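PDB 6D1P: glycosyl hydrolases family 2, sugar binding domain protein from Bacteroides uniformis str. 3978 T3 ii, which probably hydrolyses O-glycosidic bonds as a gut bacterial beta-glucuronidase of glycoside hydrolase family 2, splitting glucuronic acid from its conjugates. Local coordinates for residues Ala464-Glu469 against Leu509-Gly514; Phe470-Val475 against Asn503-Phe508. One frame throughout, in Å; residues are numbered along the deposited sequence.

Overall arrangement
Both contacts belong to the TIM-barrel domain, their centres about 11 Å apart on the same side of the centre of the chain. Contact 1 joins the ends of strands 462-466 and 510-511, on either side of strand 477-479, inside the barrel. Contact 2 ties together the connections that lead into strands 477-479 and 510-511. Along the chain it is nested within the loop closed by contact 1: 464-469 runs straight into 470-475, and 503-508 straight into 509-514. I465 packs on C471 and V475, so the two sites share a hydrophobic seam. A buried polar arrangement inside the barrel is thus continued by a more peripheral bridge between its connecting loops.

Contact 1: Ala464-Glu469 against Leu509-Gly514; sequences AIRRCE and LHAEWG
A buried polar contact inside the barrel, R466 against A511 and E512, brings the end of strand 462-466 to A511 and E512, on and beside strand 510-511. R466 does much of the reaching. Its CG lies anti to the backbone N (chi1 -174°) and the chain runs extended to NE, which carries the guanidinium across to the other segment. R466 NE donates to the carbonyl O of A511 at 2.9 Å. That oxygen lies near the guanidinium plane, at its edge, whereas the donor stands above the carbonyl plane, 43° out of it. E512 crosses the arginine chain at about a right angle and lays its carboxylate over one face of the guanidinium. The two planes are only 11° apart, and E512 CD sits 3.3 Å above the guanidinium plane of R466, displaced toward the rim. This is a stacked salt bridge: R466 NH1 and E512 OE2 are 3.5 Å apart, but no N-H points at the oxygen, so the attraction is one of charge. Strand 477-479 lies between the two strands in this TIM barrel, and S479 accordingly serves both sides, its OG bonding to A511 N and its backbone to I465. E428 on strand 420-432 forms a salt bridge with R466 NH1, and R362 forms one with E512 OE2. A glycerol, probably from the crystallisation liquor, is hydrogen-bonded to E512 OE1 and may mark a pocket. Water 1, also at the guanidinium edge, accepts from R466 NH2 at 3.1 Å and lies 2.8 Å from A511 O, closing a small ring beside the direct bond. Within 509-514, H510 NE2 makes a weak 2.8 Å hydrogen bond to the carbonyl O of E512.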
loop_
_atom_site.group_PDB
_atom_site.type_symbol
_atom_site.label_atom_id
_atom_site.label_comp_id
_atom_site.label_asym_id
_atom_site.label_seq_id
_atom_site.Cartn_x
_atom_site.Cartn_y
_atom_site.Cartn_z
ATOM N N ALA A 464 15.019 24.304 26.443
ATOM C CA ALA A 464 15.678 24.737 25.220
ATOM C C ALA A 464 14.673 24.698 24.066
ATOM O O ALA A 464 13.638 24.031 24.150
ATOM C CB ALA A 464 16.898 23.852 24.906
ATOM N N ILE A 465 14.980 25.437 22.987
ATOM C CA ILE A 465 14.409 25.193 21.662
ATOM C C ILE A 465 15.495 25.447 20.627
ATOM O O ILE A 465 16.574 25.950 20.941
ATOM C CB ILE A 465 13.176 26.063 21.332
ATOM C CG1 ILE A 465 13.559 27.550 21.343
ATOM C CG2 ILE A 465 12.001 25.722 22.248
ATOM C CD1 ILE A 465 12.418 28.510 21.015
ATOM N N ARG A 466 15.183 25.110 19.375
ATOM C CA ARG A 466 16.094 25.299 18.252
ATOM C C ARG A 466 15.394 26.052 17.126
ATOM O O ARG A 466 14.297 25.670 16.706
ATOM C CB ARG A 466 16.639 23.957 17.715
ATOM C CG ARG A 466 17.704 24.183 16.629
ATOM C CD ARG A 466 18.228 22.944 15.925
ATOM N NE ARG A 466 18.973 23.376 14.749
ATOM C CZ ARG A 466 18.422 23.565 13.557
ATOM N NH1 ARG A 466 17.134 23.307 13.391
ATOM N NH2 ARG A 466 19.148 24.001 12.536
ATOM N N ARG A 467 16.036 27.118 16.642
ATOM C CA ARG A 467 15.636 27.854 15.441
ATOM C C ARG A 467 14.193 28.358 15.540
ATOM O O ARG A 467 13.275 27.833 14.911
ATOM C CB ARG A 467 15.797 27.003 14.179
ATOM C CG ARG A 467 16.059 27.837 12.952
ATOM C CD ARG A 467 15.845 27.076 11.678
ATOM N NE ARG A 467 14.464 27.223 11.210
ATOM C CZ ARG A 467 14.075 26.941 9.970
ATOM N NH1 ARG A 467 14.969 26.499 9.102
ATOM N NH2 ARG A 467 12.807 27.120 9.588
ATOM N N CYS A 468 14.023 29.404 16.348
ATOM C CA CYS A 468 12.778 30.177 16.338
ATOM C C CYS A 468 13.134 31.538 16.942
ATOM O O CYS A 468 12.980 31.745 18.146
ATOM C CB CYS A 468 11.652 29.513 17.101
ATOM S SG CYS A 468 10.078 30.432 16.891
ATOM N N GLU A 469 13.626 32.442 16.091
ATOM C CA GLU A 469 14.228 33.668 16.609
ATOM C C GLU A 469 13.227 34.498 17.402
ATOM O O GLU A 469 13.594 35.093 18.420
ATOM C CB GLU A 469 14.833 34.493 15.477
ATOM C CG GLU A 469 16.054 33.849 14.835
ATOM C CD GLU A 469 17.203 33.538 15.823
ATOM O OE1 GLU A 469 17.654 32.364 15.854
ATOM O OE2 GLU A 469 17.664 34.467 16.541
ATOM N N LEU A 509 23.708 27.424 22.749
ATOM C CA LEU A 509 24.115 26.044 22.557
ATOM C C LEU A 509 23.930 25.744 21.084
ATOM O O LEU A 509 22.848 25.994 20.546
ATOM C CB LEU A 509 23.271 25.114 23.431
ATOM C CG LEU A 509 23.562 23.618 23.405
ATOM C CD1 LEU A 509 25.056 23.351 23.595
ATOM C CD2 LEU A 509 22.745 22.926 24.489
ATOM N N HIS A 510 24.972 25.264 20.415
ATOM C CA HIS A 510 24.869 25.065 18.974
ATOM C C HIS A 510 24.322 23.663 18.694
ATOM O O HIS A 510 25.057 22.676 18.717
ATOM C CB HIS A 510 26.200 25.304 18.280
ATOM C CG HIS A 510 26.115 25.195 16.792
ATOM N ND1 HIS A 510 27.092 25.677 15.951
ATOM C CD2 HIS A 510 25.167 24.645 15.991
ATOM C CE1 HIS A 510 26.753 25.432 14.698
ATOM N NE2 HIS A 510 25.593 24.800 14.694
ATOM N N ALA A 511 23.029 23.576 18.412
ATOM C CA ALA A 511 22.394 22.319 18.021
ATOM C C ALA A 511 22.280 22.277 16.503
ATOM O O ALA A 511 21.642 23.155 15.905
ATOM C CB ALA A 511 21.014 22.168 18.662
ATOM N N GLU A 512 22.932 21.274 15.901
ATOM C CA GLU A 512 22.883 20.884 14.492
ATOM C C GLU A 512 23.941 21.625 13.690
ATOM O O GLU A 512 23.941 22.856 13.640
ATOM C CB GLU A 512 21.488 21.093 13.863
ATOM C CG GLU A 512 20.391 20.291 14.529
ATOM C CD GLU A 512 19.088 20.229 13.700
ATOM O OE1 GLU A 512 19.150 20.373 12.459
ATOM O OE2 GLU A 512 18.002 20.065 14.305
ATOM N N TRP A 513 24.843 20.860 13.073
ATOM C CA TRP A 513 25.818 21.303 12.086
ATOM C C TRP A 513 26.465 20.058 11.505
ATOM O O TRP A 513 26.390 18.974 12.087
ATOM C CB TRP A 513 26.892 22.217 12.687
ATOM C CG TRP A 513 27.705 21.564 13.750
ATOM C CD1 TRP A 513 27.402 21.481 15.078
ATOM C CD2 TRP A 513 28.967 20.907 13.585
ATOM N NE1 TRP A 513 28.396 20.807 15.754
ATOM C CE2 TRP A 513 29.375 20.458 14.859
ATOM C CE3 TRP A 513 29.801 20.668 12.486
ATOM C CZ2 TRP A 513 30.577 19.790 15.061
ATOM C CZ3 TRP A 513 30.986 19.995 12.689
ATOM C CH2 TRP A 513 31.365 19.562 13.963
ATOM N N GLY A 514 27.129 20.235 10.371
ATOM C CA GLY A 514 27.768 19.136 9.674
ATOM C C GLY A 514 27.411 19.165 8.201
ATOM O O GLY A 514 27.486 20.229 7.571
HETATM O O HOH W 1 21.877 24.861 13.662
#

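Contact 2: Phe470-Val475 against Asn503-Phe508; sequences FCKDIV and NATTRF
T505, whose CB meets the end of the K472 side chain, turns its CG2 methyl to the edge of the F508 ring, in the ring plane, while P480, L570, E498 and I502 add further contacts to F508. The setting is the connecting layer of the TIM barrel: 470-475 leads from strand 462-466 into the parallel strand 477-479 without a regular helix, and 503-508 joins helix 494-503 to strand 510-511. Between these two loops K472 is the bridging side chain. It leaves the backbone with CG between N and the carbonyl carbon (chi1 76°), then bends at chi3 (-73°), and its last two atoms come to rest against A504 and T505. K472 CE packs on T505 CB at 3.9 Å, and K472 NZ is 3.7 Å from the methyl CB of A504. The ammonium group also donates to the backbone of A504, while E469 adds a weak, long ion pair to the same nitrogen, giving its charge a distant mate. With an alanine here, the A504 carbonyl would probably lose its partner from the other loop, and T505 would be left without the aliphatic cover of the lysine chain. In the first loop I474 N bonds to C471 O at 3.0 Å. D473 and the carbonyl of F470 both bond to R444 of helix 440-457, and in the second loop R507 bonds by its side chain to F310 and by its backbone to Y478. In the hydrogen bond that joins the loops, NZ of K472 approaches O of A504 from well outside the carbonyl plane, the two atoms 2.5 Å apart, a very short distance that is probably not exact.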
loop_
_atom_site.group_PDB
_atom_site.type_symbol
_atom_site.label_atom_id
_atom_site.label_comp_id
_atom_site.label_asym_id
_atom_site.label_seq_id
_atom_site.Cartn_x
_atom_site.Cartn_y
_atom_site.Cartn_z
ATOM N N PHE A 470 11.951 34.520 16.980
ATOM C CA PHE A 470 10.958 35.331 17.683
ATOM C C PHE A 470 10.459 34.693 18.974
ATOM O O PHE A 470 9.578 35.262 19.631
ATOM C CB PHE A 470 9.770 35.664 16.762
ATOM C CG PHE A 470 8.968 34.469 16.288
ATOM C CD1 PHE A 470 9.134 33.970 15.005
ATOM C CD2 PHE A 470 8.012 33.884 17.097
ATOM C CE1 PHE A 470 8.385 32.882 14.546
ATOM C CE2 PHE A 470 7.256 32.801 16.640
ATOM C CZ PHE A 470 7.458 32.297 15.368
ATOM N N CYS A 471 10.975 33.529 19.346
ATOM C CA CYS A 471 10.718 32.944 20.653
ATOM C C CYS A 471 11.980 32.764 21.482
ATOM O O CYS A 471 11.883 32.257 22.602
ATOM C CB CYS A 471 10.038 31.571 20.517
ATOM S SG CYS A 471 8.331 31.577 19.947
ATOM N N LYS A 472 13.157 33.137 20.955
ATOM C CA LYS A 472 14.438 32.723 21.553
ATOM C C LYS A 472 14.606 33.201 23.001
ATOM O O LYS A 472 15.296 32.546 23.788
ATOM C CB LYS A 472 15.607 33.235 20.701
ATOM C CG LYS A 472 15.872 34.745 20.889
ATOM C CD LYS A 472 16.734 35.339 19.779
ATOM C CE LYS A 472 18.185 34.917 19.890
ATOM N NZ LYS A 472 19.101 35.963 19.350
ATOM N N ASP A 473 13.969 34.317 23.374
ATOM C CA ASP A 473 14.089 34.907 24.709
ATOM C C ASP A 473 13.294 34.153 25.766
ATOM O O ASP A 473 13.463 34.441 26.958
ATOM C CB ASP A 473 13.605 36.363 24.692
ATOM C CG ASP A 473 12.175 36.495 24.139
ATOM O OD1 ASP A 473 11.956 36.112 22.960
ATOM O OD2 ASP A 473 11.262 36.948 24.876
ATOM N N ILE A 474 12.428 33.220 25.362
ATOM C CA ILE A 474 11.489 32.616 26.301
ATOM C C ILE A 474 12.159 31.526 27.122
ATOM O O ILE A 474 11.958 31.446 28.336
ATOM C CB ILE A 474 10.256 32.078 25.550
ATOM C CG1 ILE A 474 9.312 33.208 25.158
ATOM C CG2 ILE A 474 9.494 31.065 26.407
ATOM C CD1 ILE A 474 8.277 32.790 24.102
ATOM N N VAL A 475 12.960 30.673 26.484
ATOM C CA VAL A 475 13.520 29.484 27.131
ATOM C C VAL A 475 14.819 29.792 27.863
ATOM O O VAL A 475 15.367 30.899 27.763
ATOM C CB VAL A 475 13.786 28.376 26.103
ATOM C CG1 VAL A 475 12.508 27.967 25.421
ATOM C CG2 VAL A 475 14.814 28.871 25.086
ATOM N N ASN A 503 26.970 35.857 21.048
ATOM C CA ASN A 503 26.688 37.234 21.455
ATOM C C ASN A 503 25.198 37.575 21.412
ATOM O O ASN A 503 24.781 38.518 22.092
ATOM C CB ASN A 503 27.491 38.215 20.582
ATOM C CG ASN A 503 28.989 38.170 20.901
ATOM O OD1 ASN A 503 29.359 37.780 21.995
ATOM N ND2 ASN A 503 29.842 38.514 19.941
ATOM N N ALA A 504 24.379 36.813 20.674
ATOM C CA ALA A 504 23.002 37.205 20.366
ATOM C C ALA A 504 21.955 36.583 21.283
ATOM O O ALA A 504 20.756 36.753 21.037
ATOM C CB ALA A 504 22.660 36.851 18.912
ATOM N N THR A 505 22.358 35.862 22.319
ATOM C CA THR A 505 21.356 35.191 23.135
ATOM C C THR A 505 21.941 34.966 24.516
ATOM O O THR A 505 23.155 34.828 24.670
ATOM C CB THR A 505 20.906 33.855 22.500
ATOM O OG1 THR A 505 19.825 33.282 23.256
ATOM C CG2 THR A 505 22.061 32.855 22.447
ATOM N N THR A 506 21.063 34.923 25.515
ATOM C CA THR A 506 21.521 34.829 26.896
ATOM C C THR A 506 22.388 33.593 27.102
ATOM O O THR A 506 23.539 33.687 27.553
ATOM C CB THR A 506 20.317 34.800 27.835
ATOM O OG1 THR A 506 19.376 35.784 27.414
ATOM C CG2 THR A 506 20.748 35.084 29.268
ATOM N N ARG A 507 21.841 32.421 26.783
ATOM C CA ARG A 507 22.531 31.147 26.957
ATOM C C ARG A 507 22.469 30.402 25.638
ATOM O O ARG A 507 21.373 30.086 25.150
ATOM C CB ARG A 507 21.903 30.322 28.079
ATOM C CG ARG A 507 22.163 30.891 29.435
ATOM C CD ARG A 507 21.310 30.223 30.475
ATOM N NE ARG A 507 21.731 30.608 31.820
ATOM C CZ ARG A 507 21.333 31.715 32.450
ATOM N NH1 ARG A 507 20.499 32.567 31.858
ATOM N NH2 ARG A 507 21.775 31.973 33.680
ATOM N N PHE A 508 23.640 30.131 25.066
ATOM C CA PHE A 508 23.777 29.644 23.705
ATOM C C PHE A 508 24.225 28.190 23.705
ATOM O O PHE A 508 25.042 27.778 24.537
ATOM C CB PHE A 508 24.777 30.501 22.936
ATOM C CG PHE A 508 25.132 29.977 21.565
ATOM C CD1 PHE A 508 26.150 29.053 21.400
ATOM C CD2 PHE A 508 24.483 30.459 20.436
ATOM C CE1 PHE A 508 26.501 28.594 20.143
ATOM C CE2 PHE A 508 24.830 30.013 19.176
ATOM C CZ PHE A 508 25.843 29.071 19.029
#